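Local coordinates for protein ATP-dependent DNA helicase (PDB 5V9X) that probably couples ATP hydrolysis to 3'-to-5' movement along single-stranded DNA, unwinding RNA:DNA duplexes, at residues P50-A55 and K75-F80; G224-V229 and G409-G414; A252-D257 and E422-V427; N291-F296 and V394-Q399; G388-A393 and A416-G421. All coordinates share one frame; numbering follows the deposited sequence.

The five contacts trace a path from the nucleotide into the second of two RecA-like domains. Contact 1, in the first domain, and contact 5, in the second, both touch the bound ATP analogue; their centres lie 16 Å apart with no direct touch. Contact 2 spans the two domains and packs against contact 1 through Leu225 and Lys75. Contacts 3 and 4, with centres 13 Å apart, share one parallel sheet, where strand 424-429 pairs with strand 394-400. Contact 5 sits about 11 Å from each of them between centres, its loop tied to the sheet by Ala416 O and Ser424 OG. Helix 406-413 of contact 2 packs on Phe256 and Val397, and Arg412 reaches Gln399.

Contact 1: residues P50-A55 and K75-F80; sequences PAQADA and KTLAAF. With ANP (phosphoaminophosphonic acid-adenylate ester), chain C.
Ala55 and Ala78 meet methyl to methyl, CB to CB 3.9 Å, where helices 50-60 and 75-88 run nearly parallel. Their axes approach to 8.8 Å over these segments, and alanines line the seam between them. Beside this buried seam, Gln52 lays its CG 4.1 Å from Ala78 CB and, extended beyond CG, runs alongside Leu77, with NE2 3.8 Å from Leu77 CB. The amide reads the adenine edge: OE1 accepts from ANP N6 at 3.1 Å and NE2 donates to ANP N7 at 3.0 Å. Thr49 N and Gly74 O bind the same two amide atoms, OE1 and NE2 respectively, fixing the rotation. The far side of helix 50-60 is looser: Pro50 is exposed, and Ala53 and Asp54 partly so, none of them touching segment 75-80. At the start of the other helix, Lys75 NZ bridges ANP O2B and O3G and bonds Ala69 O, while Thr76 N and OG1 hold O2A. Gln52 fits the Q motif of superfamily 2 helicases, and Lys75-Thr76 the end of a Walker A P-loop.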
# COMPACT_ATOMS: atom_id res chain seq x y z
N PRO A 50 -20.37 -12.14 16.03
CA PRO A 50 -19.93 -11.29 17.15
C PRO A 50 -19.55 -9.87 16.74
O PRO A 50 -19.96 -8.91 17.40
CB PRO A 50 -18.73 -12.06 17.71
CG PRO A 50 -19.07 -13.48 17.44
CD PRO A 50 -19.80 -13.50 16.12
N ALA A 51 -18.78 -9.72 15.65
CA ALA A 51 -18.39 -8.39 15.21
C ALA A 51 -19.60 -7.53 14.86
O ALA A 51 -19.57 -6.31 15.07
CB ALA A 51 -17.45 -8.49 14.01
N GLN A 52 -20.67 -8.14 14.34
CA GLN A 52 -21.88 -7.38 14.05
C GLN A 52 -22.59 -6.97 15.33
O GLN A 52 -22.98 -5.80 15.49
CB GLN A 52 -22.81 -8.21 13.16
CG GLN A 52 -22.38 -8.28 11.71
CD GLN A 52 -23.16 -9.31 10.92
OE1 GLN A 52 -23.67 -10.28 11.48
NE2 GLN A 52 -23.27 -9.10 9.62
N ALA A 53 -22.76 -7.91 16.27
CA ALA A 53 -23.47 -7.61 17.51
C ALA A 53 -22.78 -6.49 18.28
O ALA A 53 -23.44 -5.56 18.76
CB ALA A 53 -23.59 -8.87 18.36
N ASP A 54 -21.46 -6.58 18.42
CA ASP A 54 -20.71 -5.53 19.11
C ASP A 54 -20.79 -4.21 18.36
O ASP A 54 -21.02 -3.15 18.96
CB ASP A 54 -19.26 -5.96 19.30
CG ASP A 54 -19.11 -7.28 20.02
OD1 ASP A 54 -20.13 -7.79 20.54
OD2 ASP A 54 -17.98 -7.81 20.07
N ALA A 55 -20.59 -4.25 17.04
CA ALA A 55 -20.56 -3.02 16.25
C ALA A 55 -21.92 -2.32 16.27
O ALA A 55 -21.99 -1.10 16.38
CB ALA A 55 -20.13 -3.31 14.82
N LYS A 75 -18.58 -7.36 7.99
CA LYS A 75 -18.34 -6.01 8.48
C LYS A 75 -19.14 -4.97 7.69
O LYS A 75 -19.38 -3.88 8.21
CB LYS A 75 -16.85 -5.69 8.44
CG LYS A 75 -16.01 -6.56 9.36
CD LYS A 75 -14.59 -6.04 9.50
CE LYS A 75 -13.78 -6.24 8.23
NZ LYS A 75 -13.51 -7.69 7.97
N THR A 76 -19.55 -5.30 6.47
CA THR A 76 -20.36 -4.37 5.68
C THR A 76 -21.69 -4.07 6.37
O THR A 76 -22.03 -2.90 6.60
CB THR A 76 -20.62 -4.94 4.28
OG1 THR A 76 -19.37 -5.12 3.60
CG2 THR A 76 -21.51 -4.00 3.47
N LEU A 77 -22.45 -5.12 6.71
CA LEU A 77 -23.72 -4.91 7.39
C LEU A 77 -23.51 -4.37 8.80
O LEU A 77 -24.40 -3.70 9.34
CB LEU A 77 -24.53 -6.20 7.43
CG LEU A 77 -25.14 -6.66 6.11
CD1 LEU A 77 -25.85 -7.99 6.28
CD2 LEU A 77 -26.07 -5.61 5.54
N ALA A 78 -22.36 -4.67 9.42
CA ALA A 78 -22.05 -4.08 10.71
C ALA A 78 -22.05 -2.56 10.63
O ALA A 78 -22.60 -1.88 11.51
CB ALA A 78 -20.70 -4.58 11.21
N ALA A 79 -21.46 -2.00 9.57
CA ALA A 79 -21.37 -0.56 9.43
C ALA A 79 -22.62 0.05 8.80
O ALA A 79 -22.92 1.22 9.04
CB ALA A 79 -20.14 -0.19 8.61
N PHE A 80 -23.36 -0.73 8.01
CA PHE A 80 -24.45 -0.18 7.22
C PHE A 80 -25.83 -0.36 7.84
O PHE A 80 -26.66 0.54 7.73
CB PHE A 80 -24.46 -0.82 5.82
CG PHE A 80 -23.67 -0.05 4.80
CD1 PHE A 80 -24.20 1.08 4.20
CD2 PHE A 80 -22.40 -0.47 4.43
CE1 PHE A 80 -23.47 1.79 3.26
CE2 PHE A 80 -21.67 0.24 3.49
CZ PHE A 80 -22.21 1.37 2.90
PG ANP C . -13.71 -8.27 4.12
O1G ANP C . -12.86 -8.97 3.12
O2G ANP C . -14.09 -6.83 3.58
O3G ANP C . -12.94 -8.14 5.49
PB ANP C . -16.16 -8.40 5.40
O1B ANP C . -16.42 -6.94 4.96
O2B ANP C . -15.59 -8.43 6.78
N3B ANP C . -15.13 -9.17 4.34
PA ANP C . -18.54 -8.97 4.23
O1A ANP C . -17.90 -8.79 2.90
O2A ANP C . -19.40 -7.79 4.66
O3A ANP C . -17.50 -9.18 5.40
O5' ANP C . -19.39 -10.30 4.24
C5' ANP C . -18.91 -11.64 3.88
C4' ANP C . -20.04 -12.41 3.24
O4' ANP C . -20.93 -12.95 4.25
C3' ANP C . -20.93 -11.56 2.34
O3' ANP C . -21.54 -12.38 1.37
C2' ANP C . -21.99 -11.06 3.33
O2' ANP C . -23.10 -10.40 2.69
C1' ANP C . -22.21 -12.32 4.16
N9 ANP C . -22.70 -12.12 5.52
C8 ANP C . -22.80 -10.95 6.23
N7 ANP C . -23.27 -11.10 7.45
C5 ANP C . -23.50 -12.47 7.55
C6 ANP C . -23.99 -13.28 8.59
N6 ANP C . -24.36 -12.80 9.78
N1 ANP C . -24.10 -14.61 8.35
C2 ANP C . -23.73 -15.08 7.16
N3 ANP C . -23.25 -14.42 6.11
C4 ANP C . -23.16 -13.11 6.37

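Contact 2: residues G224-V229 and G409-G414; sequences GLSATV and GLQRVG
Thr228 places OG1 between its backbone N and carbonyl carbon (chi1 53°), and Gln411 folds at chi2 (-73°), bringing the hydroxyl and the amide of the two residues together. Gln411 NE2 donates to Thr228 OG1 at 3.3 Å, with an N-H...O angle of 160° and the oxygen close to the plane of the amide. Alongside, Gln411 NE2 approaches Ala227 CB to 4.0 Å, while the other branch of Thr228, CG2, rests 4.2 Å from Leu410 CB. Ser226-Ala227-Thr228 reads as the SAT sequence of helicase motif III, and Gln411-Arg412 falls in the QRxGR stretch of motif VI, so this one amide-hydroxyl bond crosses the cleft between the two RecA-like domains. The turn presenting Thr228 is stabilised from within: Ser226 OG accepts from Thr228 N at 3.1 Å, closing an ST turn at Ser226. On the nucleotide side, the Ala227 side chain touches Lys75. On the helix side, Gln411 also packs on Glu192 and Leu387, and Leu410 lies on Phe256 of the second-domain sheet.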
# COMPACT_ATOMS: atom_id res chain seq x y z
N GLY A 224 -14.96 2.61 10.89
CA GLY A 224 -13.86 2.03 10.15
C GLY A 224 -13.90 0.51 10.20
O GLY A 224 -14.34 -0.08 11.18
N LEU A 225 -13.43 -0.11 9.11
CA LEU A 225 -13.47 -1.55 8.95
C LEU A 225 -12.13 -2.04 8.42
O LEU A 225 -11.55 -1.42 7.52
CB LEU A 225 -14.58 -1.98 7.99
CG LEU A 225 -15.95 -1.34 8.20
CD1 LEU A 225 -16.88 -1.66 7.04
CD2 LEU A 225 -16.55 -1.80 9.51
N SER A 226 -11.63 -3.14 8.98
CA SER A 226 -10.42 -3.78 8.48
C SER A 226 -10.19 -5.09 9.22
O SER A 226 -10.43 -5.18 10.42
CB SER A 226 -9.19 -2.87 8.65
OG SER A 226 -8.02 -3.52 8.21
N ALA A 227 -9.72 -6.09 8.48
CA ALA A 227 -9.30 -7.35 9.06
C ALA A 227 -7.86 -7.33 9.54
O ALA A 227 -7.42 -8.29 10.20
CB ALA A 227 -9.48 -8.48 8.04
N THR A 228 -7.10 -6.28 9.23
CA THR A 228 -5.66 -6.21 9.49
C THR A 228 -5.36 -4.86 10.13
O THR A 228 -4.96 -3.91 9.46
CB THR A 228 -4.87 -6.42 8.20
OG1 THR A 228 -5.34 -5.52 7.20
CG2 THR A 228 -5.04 -7.85 7.70
N VAL A 229 -5.53 -4.78 11.45
CA VAL A 229 -5.35 -3.54 12.20
C VAL A 229 -4.27 -3.77 13.25
O VAL A 229 -4.43 -4.62 14.13
CB VAL A 229 -6.66 -3.07 12.86
CG1 VAL A 229 -6.41 -1.79 13.65
CG2 VAL A 229 -7.74 -2.87 11.82
N GLY A 409 -1.24 -10.12 2.00
CA GLY A 409 -1.44 -11.54 1.78
C GLY A 409 -2.68 -12.07 2.49
O GLY A 409 -3.38 -12.93 1.96
N LEU A 410 -2.96 -11.55 3.68
CA LEU A 410 -4.19 -11.91 4.38
C LEU A 410 -5.42 -11.31 3.71
O LEU A 410 -6.49 -11.92 3.73
CB LEU A 410 -4.12 -11.45 5.84
CG LEU A 410 -3.23 -12.27 6.78
CD1 LEU A 410 -3.05 -11.54 8.10
CD2 LEU A 410 -3.82 -13.65 7.00
N GLN A 411 -5.28 -10.12 3.12
CA GLN A 411 -6.41 -9.51 2.42
C GLN A 411 -6.65 -10.18 1.07
O GLN A 411 -7.80 -10.43 0.70
CB GLN A 411 -6.16 -8.02 2.25
CG GLN A 411 -6.22 -7.22 3.54
CD GLN A 411 -7.63 -7.05 4.07
OE1 GLN A 411 -8.60 -7.57 3.49
NE2 GLN A 411 -7.77 -6.33 5.18
N ARG A 412 -5.58 -10.50 0.34
CA ARG A 412 -5.73 -11.12 -0.97
C ARG A 412 -6.32 -12.52 -0.86
O ARG A 412 -7.33 -12.83 -1.50
CB ARG A 412 -4.37 -11.15 -1.68
CG ARG A 412 -3.89 -9.78 -2.13
CD ARG A 412 -2.59 -9.86 -2.92
NE ARG A 412 -2.06 -8.53 -3.19
CZ ARG A 412 -0.95 -8.29 -3.89
NH1 ARG A 412 -0.26 -9.30 -4.40
NH2 ARG A 412 -0.54 -7.05 -4.08
N VAL A 413 -5.70 -13.38 -0.04
CA VAL A 413 -6.22 -14.73 0.13
C VAL A 413 -7.64 -14.70 0.69
O VAL A 413 -8.44 -15.60 0.43
CB VAL A 413 -5.27 -15.55 1.03
CG1 VAL A 413 -5.86 -16.92 1.35
CG2 VAL A 413 -3.91 -15.71 0.35
N GLY A 414 -7.98 -13.65 1.44
CA GLY A 414 -9.32 -13.51 1.99
C GLY A 414 -10.42 -13.46 0.94
O GLY A 414 -11.58 -13.74 1.27

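Contact 3: residues A252-D257 and E422-V427; sequences AAKTFD and EISQGV
Phe256 and Ser424 pair across two parallel strands and send their side chains to the same face, where Ser424 CB comes obliquely to the phenyl ring, 3.8 Å from Phe256 CD2. Leu410 and Val413 of helix 406-413 pack on the ring from that side. On the other face, Asp257 and Gln425 lie side by side, pointing the same way with carboxylate and amide planes 31° apart; they meet through Asp257 OD2 and the aliphatic Gln425 CG, 3.9 Å away. Ile423 splits its branches: Ile423 CG1 lies 4.0 Å from Thr255 CB, the two side chains crossing, while CG2 lies 3.8 Å from Asp257 CB. Three backbone bonds join strands 256-262 and 424-429 of the second RecA-like domain: Ser424 N to Thr255 O, Asp257 N to Ser424 O at 2.8 Å, and Gly426 N to Asp257 O. Lys254 starts with CG opposite its backbone N (chi1 179°), then bends at chi2, carrying NZ across to Glu422 O at 2.9 Å. Ser424 OG, close to the same lysine, is bonded to Ala416 O. The ammonium satisfies the Glu422 carbonyl from above its plane, so this hold is probably largely electrostatic.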
# COMPACT_ATOMS: atom_id res chain seq x y z
N ALA A 252 -11.17 -13.50 16.94
CA ALA A 252 -11.11 -13.77 15.51
C ALA A 252 -10.74 -15.23 15.27
O ALA A 252 -9.67 -15.68 15.69
CB ALA A 252 -10.11 -12.85 14.82
N ALA A 253 -11.63 -15.96 14.61
CA ALA A 253 -11.36 -17.32 14.15
C ALA A 253 -11.53 -17.33 12.64
O ALA A 253 -12.66 -17.37 12.13
CB ALA A 253 -12.28 -18.33 14.83
N LYS A 254 -10.42 -17.28 11.91
CA LYS A 254 -10.41 -17.36 10.46
C LYS A 254 -9.42 -18.43 10.05
O LYS A 254 -8.24 -18.37 10.43
CB LYS A 254 -10.05 -16.02 9.82
CG LYS A 254 -10.01 -16.05 8.30
CD LYS A 254 -11.35 -16.45 7.71
CE LYS A 254 -11.25 -16.63 6.20
NZ LYS A 254 -12.57 -16.94 5.58
N THR A 255 -9.88 -19.41 9.28
CA THR A 255 -9.06 -20.54 8.88
C THR A 255 -8.53 -20.33 7.47
O THR A 255 -9.31 -20.06 6.55
CB THR A 255 -9.85 -21.85 8.96
OG1 THR A 255 -10.54 -21.92 10.22
CG2 THR A 255 -8.92 -23.05 8.83
N PHE A 256 -7.22 -20.44 7.31
CA PHE A 256 -6.57 -20.37 6.01
C PHE A 256 -5.98 -21.72 5.65
O PHE A 256 -5.48 -22.44 6.52
CB PHE A 256 -5.47 -19.30 6.00
CG PHE A 256 -5.98 -17.89 6.07
CD1 PHE A 256 -6.17 -17.27 7.30
CD2 PHE A 256 -6.27 -17.18 4.92
CE1 PHE A 256 -6.64 -15.97 7.37
CE2 PHE A 256 -6.74 -15.89 4.98
CZ PHE A 256 -6.93 -15.28 6.21
N ASP A 257 -6.05 -22.07 4.37
CA ASP A 257 -5.43 -23.28 3.84
C ASP A 257 -4.33 -22.83 2.88
O ASP A 257 -4.51 -22.80 1.66
CB ASP A 257 -6.46 -24.17 3.15
CG ASP A 257 -5.87 -25.48 2.65
OD1 ASP A 257 -4.76 -25.83 3.10
OD2 ASP A 257 -6.51 -26.13 1.81
N GLU A 422 -16.16 -19.99 6.37
CA GLU A 422 -15.51 -20.73 5.30
C GLU A 422 -13.99 -20.60 5.40
O GLU A 422 -13.45 -19.66 6.00
CB GLU A 422 -16.00 -20.24 3.94
CG GLU A 422 -15.69 -21.18 2.78
CD GLU A 422 -16.51 -22.45 2.83
OE1 GLU A 422 -17.64 -22.45 2.28
OE2 GLU A 422 -16.05 -23.45 3.42
N ILE A 423 -13.30 -21.56 4.79
CA ILE A 423 -11.85 -21.58 4.70
C ILE A 423 -11.41 -20.82 3.45
O ILE A 423 -12.06 -20.90 2.40
CB ILE A 423 -11.32 -23.02 4.69
CG1 ILE A 423 -11.68 -23.74 5.99
CG2 ILE A 423 -9.81 -23.06 4.45
CD1 ILE A 423 -11.32 -25.21 5.99
N SER A 424 -10.32 -20.07 3.57
CA SER A 424 -9.72 -19.37 2.43
C SER A 424 -8.54 -20.18 1.94
O SER A 424 -7.57 -20.39 2.67
CB SER A 424 -9.29 -17.96 2.82
OG SER A 424 -10.40 -17.18 3.23
N GLN A 425 -8.61 -20.64 0.69
CA GLN A 425 -7.57 -21.47 0.10
C GLN A 425 -6.59 -20.58 -0.65
O GLN A 425 -6.99 -19.82 -1.54
CB GLN A 425 -8.20 -22.50 -0.84
CG GLN A 425 -7.34 -23.72 -1.12
CD GLN A 425 -8.10 -24.79 -1.86
OE1 GLN A 425 -9.33 -24.85 -1.81
NE2 GLN A 425 -7.37 -25.65 -2.57
N GLY A 426 -5.31 -20.66 -0.29
CA GLY A 426 -4.31 -19.79 -0.89
C GLY A 426 -3.00 -20.47 -1.23
O GLY A 426 -2.39 -21.12 -0.38
N VAL A 427 -2.55 -20.32 -2.48
CA VAL A 427 -1.31 -20.91 -2.95
C VAL A 427 -0.36 -19.78 -3.35
O VAL A 427 -0.76 -18.84 -4.04
CB VAL A 427 -1.54 -21.86 -4.13
CG1 VAL A 427 -0.22 -22.41 -4.65
CG2 VAL A 427 -2.47 -23.00 -3.72

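Contact 4: residues N291-F296 and V394-Q399; sequences NSSIVF and VDLVIQ
Ile294 and Val397 face each other in two neighbouring parallel strands at the middle of the second RecA-like sheet, 292-296 beside 394-400. From Ile294 onward the ladder is regular: Ile294 N donates to Leu396 O, Ile398 N to Ile294 O at 2.8 Å, and Phe296 N to Ile398 O at 2.8 Å. Before it, Asp395 N donates to Ser292 O where the register shifts by a residue, and Asn291 ND2 gives Asp395 OD2 only a weak bond. The side chains of Ile294 and Val394 cross at about a right angle, Ile294 CG1 3.9 Å from Val394 CG1. On the same face, the Phe296 ring has Ile294 CG2 of its own strand over one face, offset toward the rim, and Val397 CG1 at its edge, 3.6 Å from Phe296 CD2. The opposite face holds Ser293 and Val295 with Leu396 and Ile398; Val295 CG2 lies 4.2 Å from Ile398 CB.

Further out, helix 276-288 covers the Val295-Ile398 face through Ile283 and Leu286. Gln399 bends at chi2 (63°), its side chain crossing that of Phe296 at about a right angle. Glu401 O and Asn298 OD1 accept from Gln399 NE2, and Arg412 NH1 bonds Gln399 OE1.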
# COMPACT_ATOMS: atom_id res chain seq x y z
N ASN A 291 -13.53 -23.75 -8.99
CA ASN A 291 -14.50 -22.98 -9.74
C ASN A 291 -14.09 -21.63 -10.25
O ASN A 291 -14.14 -21.39 -11.43
CB ASN A 291 -15.67 -22.69 -8.82
CG ASN A 291 -16.48 -23.90 -8.51
OD1 ASN A 291 -17.11 -24.46 -9.39
ND2 ASN A 291 -16.48 -24.31 -7.26
N SER A 292 -13.58 -20.78 -9.39
CA SER A 292 -13.15 -19.46 -9.78
C SER A 292 -11.96 -19.18 -8.95
O SER A 292 -11.94 -19.46 -7.79
CB SER A 292 -14.23 -18.42 -9.56
OG SER A 292 -14.96 -18.16 -10.73
N SER A 293 -10.96 -18.58 -9.56
CA SER A 293 -9.70 -18.31 -8.89
C SER A 293 -9.24 -16.91 -9.24
O SER A 293 -9.43 -16.44 -10.37
CB SER A 293 -8.64 -19.33 -9.29
OG SER A 293 -9.16 -20.65 -9.25
N ILE A 294 -8.63 -16.24 -8.27
CA ILE A 294 -7.98 -14.95 -8.48
C ILE A 294 -6.48 -15.18 -8.39
O ILE A 294 -5.97 -15.63 -7.36
CB ILE A 294 -8.44 -13.90 -7.46
CG1 ILE A 294 -9.96 -13.72 -7.51
CG2 ILE A 294 -7.75 -12.57 -7.73
CD1 ILE A 294 -10.49 -12.77 -6.46
N VAL A 295 -5.78 -14.89 -9.48
CA VAL A 295 -4.32 -14.92 -9.51
C VAL A 295 -3.82 -13.49 -9.37
O VAL A 295 -4.11 -12.64 -10.22
CB VAL A 295 -3.81 -15.57 -10.81
CG1 VAL A 295 -2.29 -15.71 -10.77
CG2 VAL A 295 -4.46 -16.93 -11.03
N PHE A 296 -3.10 -13.22 -8.29
CA PHE A 296 -2.58 -11.88 -8.04
C PHE A 296 -1.15 -11.76 -8.56
O PHE A 296 -0.30 -12.60 -8.25
CB PHE A 296 -2.62 -11.54 -6.55
CG PHE A 296 -3.98 -11.15 -6.05
CD1 PHE A 296 -4.52 -9.91 -6.37
CD2 PHE A 296 -4.72 -12.01 -5.25
CE1 PHE A 296 -5.78 -9.54 -5.91
CE2 PHE A 296 -5.98 -11.64 -4.78
CZ PHE A 296 -6.51 -10.41 -5.12
N VAL A 394 -15.46 -17.56 -5.81
CA VAL A 394 -14.01 -17.70 -5.74
C VAL A 394 -13.67 -18.61 -4.57
O VAL A 394 -13.89 -18.26 -3.41
CB VAL A 394 -13.31 -16.34 -5.61
CG1 VAL A 394 -11.80 -16.53 -5.52
CG2 VAL A 394 -13.66 -15.45 -6.78
N ASP A 395 -13.13 -19.80 -4.86
CA ASP A 395 -12.67 -20.72 -3.82
C ASP A 395 -11.17 -20.98 -3.92
O ASP A 395 -10.69 -22.00 -3.41
CB ASP A 395 -13.46 -22.03 -3.86
CG ASP A 395 -13.39 -22.73 -5.21
OD1 ASP A 395 -12.88 -22.13 -6.18
OD2 ASP A 395 -13.84 -23.89 -5.30
N LEU A 396 -10.43 -20.08 -4.56
CA LEU A 396 -8.98 -20.20 -4.64
C LEU A 396 -8.39 -18.83 -4.96
O LEU A 396 -8.88 -18.14 -5.86
CB LEU A 396 -8.56 -21.21 -5.71
CG LEU A 396 -7.05 -21.43 -5.88
CD1 LEU A 396 -6.50 -22.28 -4.74
CD2 LEU A 396 -6.72 -22.05 -7.23
N VAL A 397 -7.35 -18.45 -4.23
CA VAL A 397 -6.51 -17.31 -4.56
C VAL A 397 -5.08 -17.80 -4.73
O VAL A 397 -4.57 -18.52 -3.86
CB VAL A 397 -6.58 -16.20 -3.49
CG1 VAL A 397 -5.48 -15.17 -3.73
CG2 VAL A 397 -7.94 -15.52 -3.51
N ILE A 398 -4.46 -17.44 -5.84
CA ILE A 398 -3.06 -17.77 -6.10
C ILE A 398 -2.26 -16.48 -6.07
O ILE A 398 -2.64 -15.49 -6.71
CB ILE A 398 -2.90 -18.49 -7.45
CG1 ILE A 398 -3.66 -19.81 -7.45
CG2 ILE A 398 -1.43 -18.73 -7.74
CD1 ILE A 398 -3.58 -20.56 -8.76
N GLN A 399 -1.16 -16.48 -5.32
CA GLN A 399 -0.28 -15.33 -5.20
C GLN A 399 1.04 -15.66 -5.88
O GLN A 399 1.77 -16.54 -5.43
CB GLN A 399 -0.06 -14.96 -3.73
CG GLN A 399 0.97 -13.86 -3.52
CD GLN A 399 0.56 -12.55 -4.15
OE1 GLN A 399 -0.60 -12.15 -4.08
NE2 GLN A 399 1.51 -11.87 -4.77

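Contact 5: residues G388-A393 and A416-G421; sequences GIDMGA and AGHQVG. With ANP (phosphoaminophosphonic acid-adenylate ester), chain C.
Two loops of the second RecA-like domain meet at the ATP site through Asp390 and His418, in positions that correspond to motifs V and VI of superfamily 2 helicases. His418 ND1 donates to Asp390 OD1 at 2.7 Å, nearly in the ring plane. The carboxylate is met on its anti side, and its plane stands 49° from the ring. Extended away from the backbone N (chi1 -154°), the imidazole swings toward the nucleotide, and NE2 gives a practically straight bond (178°) to ANP O1G at 2.9 Å. Both nitrogens are thus held in plane, which fixes the ring's rotation. Ile389 O lies over the centre of one ring face, 3.5 Å above it.

Asp390 uses its second oxygen for the sugar: OD2 accepts from ANP O3' at 2.6 Å. Asp112 OD2, on helix 107-116 of the DEAD/DEAH-box domain, accepts from the backbone N of Asp390, a bond across the domain interface that positions the loop. His418 is the centre of an inverse gamma turn, closed by Gln419 N and Gly417 O, and two residues on Val420 CG2 lies 3.5 Å from ANP N3, against the base. Arg415, just upstream, also bonds the nucleotide.

One continuous chain of bonds therefore runs from the ribose through Asp390 and His418 to the gamma phosphate, consistent with the second domain engaging that phosphate when the cleft is closed on ATP.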
# COMPACT_ATOMS: atom_id res chain seq x y z
N GLY A 388 -11.95 -6.26 0.11
CA GLY A 388 -13.37 -6.04 0.25
C GLY A 388 -14.32 -6.85 -0.60
O GLY A 388 -15.39 -7.24 -0.11
N ILE A 389 -13.97 -7.11 -1.87
CA ILE A 389 -14.92 -7.72 -2.80
C ILE A 389 -15.42 -9.04 -2.24
O ILE A 389 -14.70 -9.77 -1.55
CB ILE A 389 -14.28 -7.92 -4.19
CG1 ILE A 389 -13.05 -8.83 -4.09
CG2 ILE A 389 -13.92 -6.58 -4.81
CD1 ILE A 389 -12.54 -9.32 -5.42
N ASP A 390 -16.69 -9.35 -2.53
CA ASP A 390 -17.37 -10.52 -2.00
C ASP A 390 -17.85 -11.37 -3.18
O ASP A 390 -19.02 -11.35 -3.56
CB ASP A 390 -18.53 -10.11 -1.10
CG ASP A 390 -19.35 -11.28 -0.63
OD1 ASP A 390 -18.76 -12.24 -0.07
OD2 ASP A 390 -20.59 -11.25 -0.83
N MET A 391 -16.92 -12.12 -3.77
CA MET A 391 -17.21 -13.00 -4.89
C MET A 391 -17.42 -14.41 -4.34
O MET A 391 -16.46 -15.13 -4.06
CB MET A 391 -16.07 -12.97 -5.91
CG MET A 391 -15.70 -11.57 -6.37
SD MET A 391 -17.02 -10.77 -7.30
CE MET A 391 -16.27 -9.20 -7.71
N GLY A 392 -18.69 -14.79 -4.20
CA GLY A 392 -19.04 -16.08 -3.61
C GLY A 392 -18.61 -17.29 -4.41
O GLY A 392 -18.69 -18.41 -3.90
N ALA A 393 -18.16 -17.09 -5.65
CA ALA A 393 -17.72 -18.19 -6.50
C ALA A 393 -16.22 -18.45 -6.43
O ALA A 393 -15.76 -19.48 -6.94
CB ALA A 393 -18.12 -17.93 -7.95
N ALA A 416 -10.93 -15.52 -1.35
CA ALA A 416 -11.45 -16.88 -1.47
C ALA A 416 -12.23 -17.28 -0.22
O ALA A 416 -11.93 -16.83 0.89
CB ALA A 416 -10.31 -17.87 -1.71
N GLY A 417 -13.23 -18.13 -0.42
CA GLY A 417 -14.08 -18.57 0.68
C GLY A 417 -14.73 -17.43 1.44
O GLY A 417 -14.81 -17.48 2.68
N HIS A 418 -15.21 -16.42 0.73
CA HIS A 418 -15.64 -15.17 1.35
C HIS A 418 -17.05 -15.30 1.94
O HIS A 418 -17.98 -14.57 1.60
CB HIS A 418 -15.57 -14.03 0.34
CG HIS A 418 -15.37 -12.69 0.96
ND1 HIS A 418 -16.40 -11.79 1.12
CD2 HIS A 418 -14.26 -12.10 1.46
CE1 HIS A 418 -15.93 -10.69 1.70
NE2 HIS A 418 -14.64 -10.86 1.92
N GLN A 419 -17.19 -16.25 2.86
CA GLN A 419 -18.43 -16.47 3.59
C GLN A 419 -18.08 -16.74 5.05
O GLN A 419 -16.96 -17.13 5.38
CB GLN A 419 -19.25 -17.64 3.02
CG GLN A 419 -19.60 -17.51 1.55
CD GLN A 419 -18.54 -18.08 0.63
OE1 GLN A 419 -18.05 -19.19 0.86
NE2 GLN A 419 -18.17 -17.33 -0.40
N VAL A 420 -19.06 -16.51 5.92
CA VAL A 420 -18.83 -16.66 7.36
C VAL A 420 -18.54 -18.12 7.68
O VAL A 420 -19.35 -19.01 7.38
CB VAL A 420 -20.04 -16.14 8.16
CG1 VAL A 420 -19.83 -16.37 9.64
CG2 VAL A 420 -20.27 -14.67 7.87
N GLY A 421 -17.38 -18.37 8.28
CA GLY A 421 -16.98 -19.70 8.66
C GLY A 421 -16.22 -20.48 7.61
O GLY A 421 -15.66 -21.54 7.93
PG ANP C . -13.71 -8.27 4.12
O1G ANP C . -12.86 -8.97 3.12
O2G ANP C . -14.09 -6.83 3.58
O3G ANP C . -12.94 -8.14 5.49
PB ANP C . -16.16 -8.40 5.40
O1B ANP C . -16.42 -6.94 4.96
O2B ANP C . -15.59 -8.43 6.78
N3B ANP C . -15.13 -9.17 4.34
PA ANP C . -18.54 -8.97 4.23
O1A ANP C . -17.90 -8.79 2.90
O2A ANP C . -19.40 -7.79 4.66
O3A ANP C . -17.50 -9.18 5.40
O5' ANP C . -19.39 -10.30 4.24
C5' ANP C . -18.91 -11.64 3.88
C4' ANP C . -20.04 -12.41 3.24
O4' ANP C . -20.93 -12.95 4.25
C3' ANP C . -20.93 -11.56 2.34
O3' ANP C . -21.54 -12.38 1.37
C2' ANP C . -21.99 -11.06 3.33
O2' ANP C . -23.10 -10.40 2.69
C1' ANP C . -22.21 -12.32 4.16
N9 ANP C . -22.70 -12.12 5.52
C8 ANP C . -22.80 -10.95 6.23
N7 ANP C . -23.27 -11.10 7.45
C5 ANP C . -23.50 -12.47 7.55
C6 ANP C . -23.99 -13.28 8.59
N6 ANP C . -24.36 -12.80 9.78
N1 ANP C . -24.10 -14.61 8.35
C2 ANP C . -23.73 -15.08 7.16
N3 ANP C . -23.25 -14.42 6.11
C4 ANP C . -23.16 -13.11 6.37